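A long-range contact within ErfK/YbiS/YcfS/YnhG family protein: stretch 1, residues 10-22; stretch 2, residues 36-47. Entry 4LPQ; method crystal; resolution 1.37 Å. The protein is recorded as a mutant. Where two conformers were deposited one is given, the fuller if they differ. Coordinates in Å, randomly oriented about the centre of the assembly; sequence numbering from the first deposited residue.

Stretch 1 (10-22) YPQRGSTGPEVLA
Stretch 2, residues 36-47: KADGDYGWATQQ

Two loops run side by side in opposite directions, and each leads into a helix. In stretch 1 the helix starts at P18, with G17 as N-cap. In stretch 2 it starts at W43, with G42 as N-cap. Both helices continue beyond the stretches. The register pairs R13 with Y41, T16 with D40 and L21 with G39, at CA-CA distances of 5.2, 4.6 and 3.9 Å. Together the stretches bury 646 Å².

Q12 to S15 form a type II beta turn, closed by S15 N to Q12 O at 2.9 Å. S15 OG (chi1 m) also donates to Q12 O, at 2.9 Å. G14 has phi/psi 100/-19, angles that call for glycine.

Backbone hydrogen bonds set the register. G14 N donates to Y41 O at 2.9 Å and 172°. Y41 N donates to S15 O at 2.9 Å and 170°. G17 N donates to G39 O at 2.9 Å, with a more bent angle of 151°. T16 and D40 form a single beta bridge. T16 CA also lies 3.0 Å from G39 O, a CA-H...O contact. Beside the bridge, T16 OG1 (chi1 t) donates to D40 OD1 (chi1 m) at 2.6 Å.

The main bump is Y41 (chi1 t, chi2 -33°). Its CA-to-CB bond points toward stretch 1, and the ring lies with one face against Q12 O and R13 CA, with P11 also near it. Q12 O is 3.3 Å from Y41 CD2. P11 CB is 4.3 Å from Y41 CD2. V20 (chi1 t) packs near the root of the ring, with CG1 3.9 Å from Y41 CB.

At G39 the two backbones come close, with G39 CA 3.9 Å from L21 CA. Its phi/psi of 85/7 calls for glycine, and an ideal CB would lie 3.6 Å from G17 O and 3.9 Å from L21 CB. L21 N approaches G39 CA to 3.7 Å. The L21 side chain (t, p) reaches on to A37: CD1 is 3.1 Å from A37 O and 3.8 Å from A37 CB.

The CA-to-CB bond of R13 (t, p, t, chi4 -89°) points away overall, though CB touches the other stretch, and the end of the side chain comes nearer, over the start of the second helix. G42 C and W43 N lie over one guanidinium face, 3.4 and 3.5 Å from R13 NE. Y41 O is near the guanidinium plane, at its edge. The CA-to-CB bond of Q46 (chi1 t, chi2 p) points toward stretch 1; its OE1 is 3.6 Å from R13 CB. One water links R13 NH1, by a weak bond, to Q46 OE1. A second accepts from R13 N at 2.7 Å and donates to Q46 OE1 at 3.1 Å.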

# COMPACT_ATOMS: atom_id res chain seq x y z
N TYR A 10 16.77 15.67 6.77
CA TYR A 10 15.68 14.81 7.03
C TYR A 10 15.42 14.07 5.71
O TYR A 10 15.16 14.71 4.74
CB TYR A 10 14.49 15.63 7.48
CG TYR A 10 14.79 16.49 8.71
CD1 TYR A 10 15.12 15.92 9.91
CD2 TYR A 10 14.78 17.83 8.64
CE1 TYR A 10 15.40 16.69 11.01
CE2 TYR A 10 15.07 18.61 9.74
CZ TYR A 10 15.35 18.02 10.92
OH TYR A 10 15.65 18.79 11.99
N PRO A 11 15.54 12.76 5.69
CA PRO A 11 15.30 12.06 4.42
C PRO A 11 13.94 12.35 3.83
O PRO A 11 12.94 12.34 4.53
CB PRO A 11 15.41 10.60 4.81
CG PRO A 11 16.36 10.65 5.94
CD PRO A 11 16.07 11.91 6.70
N GLN A 12 13.92 12.72 2.54
CA GLN A 12 12.72 13.03 1.82
C GLN A 12 12.97 12.77 0.34
O GLN A 12 14.09 12.55 -0.06
CB GLN A 12 12.33 14.49 2.05
CG GLN A 12 13.38 15.56 1.68
CD GLN A 12 12.94 16.92 2.11
OE1 GLN A 12 13.25 17.41 3.20
NE2 GLN A 12 12.13 17.51 1.29
N ARG A 13 11.89 12.85 -0.47
CA ARG A 13 12.06 12.55 -1.89
C ARG A 13 13.15 13.42 -2.49
O ARG A 13 13.16 14.63 -2.29
CB ARG A 13 10.72 12.80 -2.60
CG ARG A 13 10.76 12.46 -4.08
CD ARG A 13 10.77 10.97 -4.34
NE ARG A 13 10.87 10.61 -5.76
CZ ARG A 13 9.83 10.46 -6.55
NH1 ARG A 13 8.63 10.53 -6.06
NH2 ARG A 13 10.02 10.18 -7.83
N GLY A 14 14.10 12.77 -3.18
CA GLY A 14 15.21 13.45 -3.82
C GLY A 14 16.48 13.37 -3.00
O GLY A 14 17.54 13.69 -3.53
N SER A 15 16.36 13.10 -1.72
CA SER A 15 17.56 12.99 -0.88
C SER A 15 18.43 11.81 -1.33
O SER A 15 17.93 10.77 -1.84
CB SER A 15 17.16 12.70 0.59
OG SER A 15 16.45 13.75 1.21
N THR A 16 19.73 11.91 -1.01
CA THR A 16 20.65 10.78 -1.19
C THR A 16 21.65 10.78 -0.04
O THR A 16 21.91 11.81 0.62
CB THR A 16 21.41 11.00 -2.53
OG1 THR A 16 22.09 9.84 -3.00
CG2 THR A 16 22.48 12.00 -2.33
N GLY A 17 22.19 9.61 0.18
CA GLY A 17 23.23 9.50 1.16
C GLY A 17 23.02 8.40 2.20
O GLY A 17 22.04 7.67 2.15
N PRO A 18 23.95 8.31 3.13
CA PRO A 18 23.98 7.28 4.13
C PRO A 18 22.69 7.28 4.94
O PRO A 18 22.27 6.19 5.37
CB PRO A 18 25.19 7.62 4.96
CG PRO A 18 25.61 8.96 4.60
CD PRO A 18 25.15 9.17 3.23
N GLU A 19 22.15 8.43 5.27
CA GLU A 19 20.92 8.42 6.07
C GLU A 19 19.73 7.85 5.28
O GLU A 19 18.86 7.22 5.87
CB GLU A 19 20.66 9.76 6.70
CG GLU A 19 21.80 10.02 7.73
CD GLU A 19 22.06 8.75 8.75
OE1 GLU A 19 21.00 8.47 9.48
OE2 GLU A 19 23.25 8.09 8.81
N VAL A 20 19.73 8.07 3.97
CA VAL A 20 18.70 7.46 3.15
C VAL A 20 18.90 5.94 3.13
O VAL A 20 17.94 5.17 3.25
CB VAL A 20 18.71 8.01 1.75
CG1 VAL A 20 17.75 7.25 0.85
CG2 VAL A 20 18.37 9.46 1.76
N LEU A 21 20.12 5.49 2.93
CA LEU A 21 20.43 4.08 2.93
C LEU A 21 19.93 3.38 4.22
O LEU A 21 19.26 2.34 4.20
CB LEU A 21 21.92 3.83 2.70
CG LEU A 21 22.32 2.33 2.71
CD1 LEU A 21 21.81 1.75 1.53
CD2 LEU A 21 23.81 2.25 2.59
N ALA A 22 20.23 4.03 5.36
CA ALA A 22 19.81 3.52 6.65
C ALA A 22 18.30 3.47 6.80
O ALA A 22 17.77 2.45 7.27
CB ALA A 22 20.43 4.37 7.75
N LYS A 36 15.09 -2.18 -2.67
CA LYS A 36 16.49 -1.76 -2.77
C LYS A 36 16.84 -0.77 -1.71
O LYS A 36 16.10 0.19 -1.44
CB LYS A 36 16.69 -1.01 -4.08
CG LYS A 36 16.70 -1.81 -5.32
CD LYS A 36 17.47 -1.10 -6.42
CE LYS A 36 16.84 0.24 -6.71
NZ LYS A 36 17.14 0.56 -8.11
N ALA A 37 17.94 -1.01 -1.04
CA ALA A 37 18.55 -0.02 -0.15
C ALA A 37 19.80 0.47 -0.86
O ALA A 37 20.85 -0.15 -0.74
CB ALA A 37 18.89 -0.59 1.19
N ASP A 38 19.66 1.52 -1.64
CA ASP A 38 20.72 2.06 -2.46
C ASP A 38 21.16 3.47 -2.14
O ASP A 38 22.07 4.02 -2.77
CB ASP A 38 20.35 2.00 -3.96
CG ASP A 38 19.12 2.84 -4.34
OD1 ASP A 38 18.52 3.49 -3.45
OD2 ASP A 38 18.82 2.86 -5.56
N GLY A 39 20.49 4.12 -1.18
CA GLY A 39 20.82 5.46 -0.75
C GLY A 39 20.19 6.57 -1.56
O GLY A 39 20.46 7.77 -1.26
N ASP A 40 19.30 6.24 -2.49
CA ASP A 40 18.59 7.27 -3.26
C ASP A 40 17.09 7.22 -2.97
O ASP A 40 16.46 6.22 -3.20
CB ASP A 40 18.78 7.05 -4.73
CG ASP A 40 20.22 7.28 -5.16
OD1 ASP A 40 21.00 8.03 -4.56
OD2 ASP A 40 20.64 6.74 -6.24
N TYR A 41 16.55 8.30 -2.44
CA TYR A 41 15.13 8.34 -2.08
C TYR A 41 14.32 8.75 -3.31
O TYR A 41 14.10 9.93 -3.59
CB TYR A 41 14.93 9.25 -0.91
CG TYR A 41 13.59 9.29 -0.25
CD1 TYR A 41 12.41 9.12 -0.94
CD2 TYR A 41 13.48 9.53 1.12
CE1 TYR A 41 11.17 9.32 -0.35
CE2 TYR A 41 12.28 9.73 1.76
CZ TYR A 41 11.12 9.61 1.02
OH TYR A 41 9.88 9.80 1.60
N GLY A 42 13.91 7.73 -4.07
CA GLY A 42 13.07 7.84 -5.20
C GLY A 42 11.66 7.41 -4.99
O GLY A 42 11.17 7.38 -3.85
N TRP A 43 10.96 7.11 -6.09
CA TRP A 43 9.56 6.76 -6.03
C TRP A 43 9.24 5.57 -5.16
O TRP A 43 8.23 5.54 -4.43
CB TRP A 43 9.02 6.60 -7.46
CG TRP A 43 7.58 6.56 -7.64
CD1 TRP A 43 6.77 7.56 -8.04
CD2 TRP A 43 6.76 5.39 -7.56
NE1 TRP A 43 5.45 7.14 -8.12
CE2 TRP A 43 5.44 5.79 -7.85
CE3 TRP A 43 6.99 4.05 -7.22
CZ2 TRP A 43 4.36 4.93 -7.82
CZ3 TRP A 43 5.89 3.16 -7.24
CH2 TRP A 43 4.61 3.64 -7.50
N ALA A 44 10.07 4.51 -5.30
CA ALA A 44 9.84 3.29 -4.56
C ALA A 44 9.99 3.51 -3.05
O ALA A 44 9.21 3.03 -2.23
CB ALA A 44 10.76 2.20 -5.06
N THR A 45 11.00 4.28 -2.71
CA THR A 45 11.20 4.63 -1.33
C THR A 45 10.06 5.47 -0.78
O THR A 45 9.59 5.30 0.34
CB THR A 45 12.58 5.35 -1.11
OG1 THR A 45 13.62 4.48 -1.47
CG2 THR A 45 12.78 5.77 0.33
N GLN A 46 9.53 6.36 -1.64
CA GLN A 46 8.38 7.16 -1.25
C GLN A 46 7.22 6.30 -0.85
O GLN A 46 6.53 6.60 0.14
CB GLN A 46 8.01 8.12 -2.39
CG GLN A 46 6.88 9.06 -2.06
CD GLN A 46 7.38 10.06 -1.13
OE1 GLN A 46 7.74 11.12 -1.50
NE2 GLN A 46 7.38 9.71 0.15
N GLN A 47 6.92 5.28 -1.62
CA GLN A 47 5.82 4.39 -1.29
C GLN A 47 6.00 3.78 0.11
O GLN A 47 5.07 3.70 0.88
CB GLN A 47 5.65 3.29 -2.34
CG GLN A 47 5.19 3.78 -3.71
CD GLN A 47 3.76 4.25 -3.64
OE1 GLN A 47 3.48 5.51 -3.94
NE2 GLN A 47 2.90 3.41 -3.32
O HOH W 1 7.12 12.01 -4.15
O HOH W 2 9.40 12.75 0.51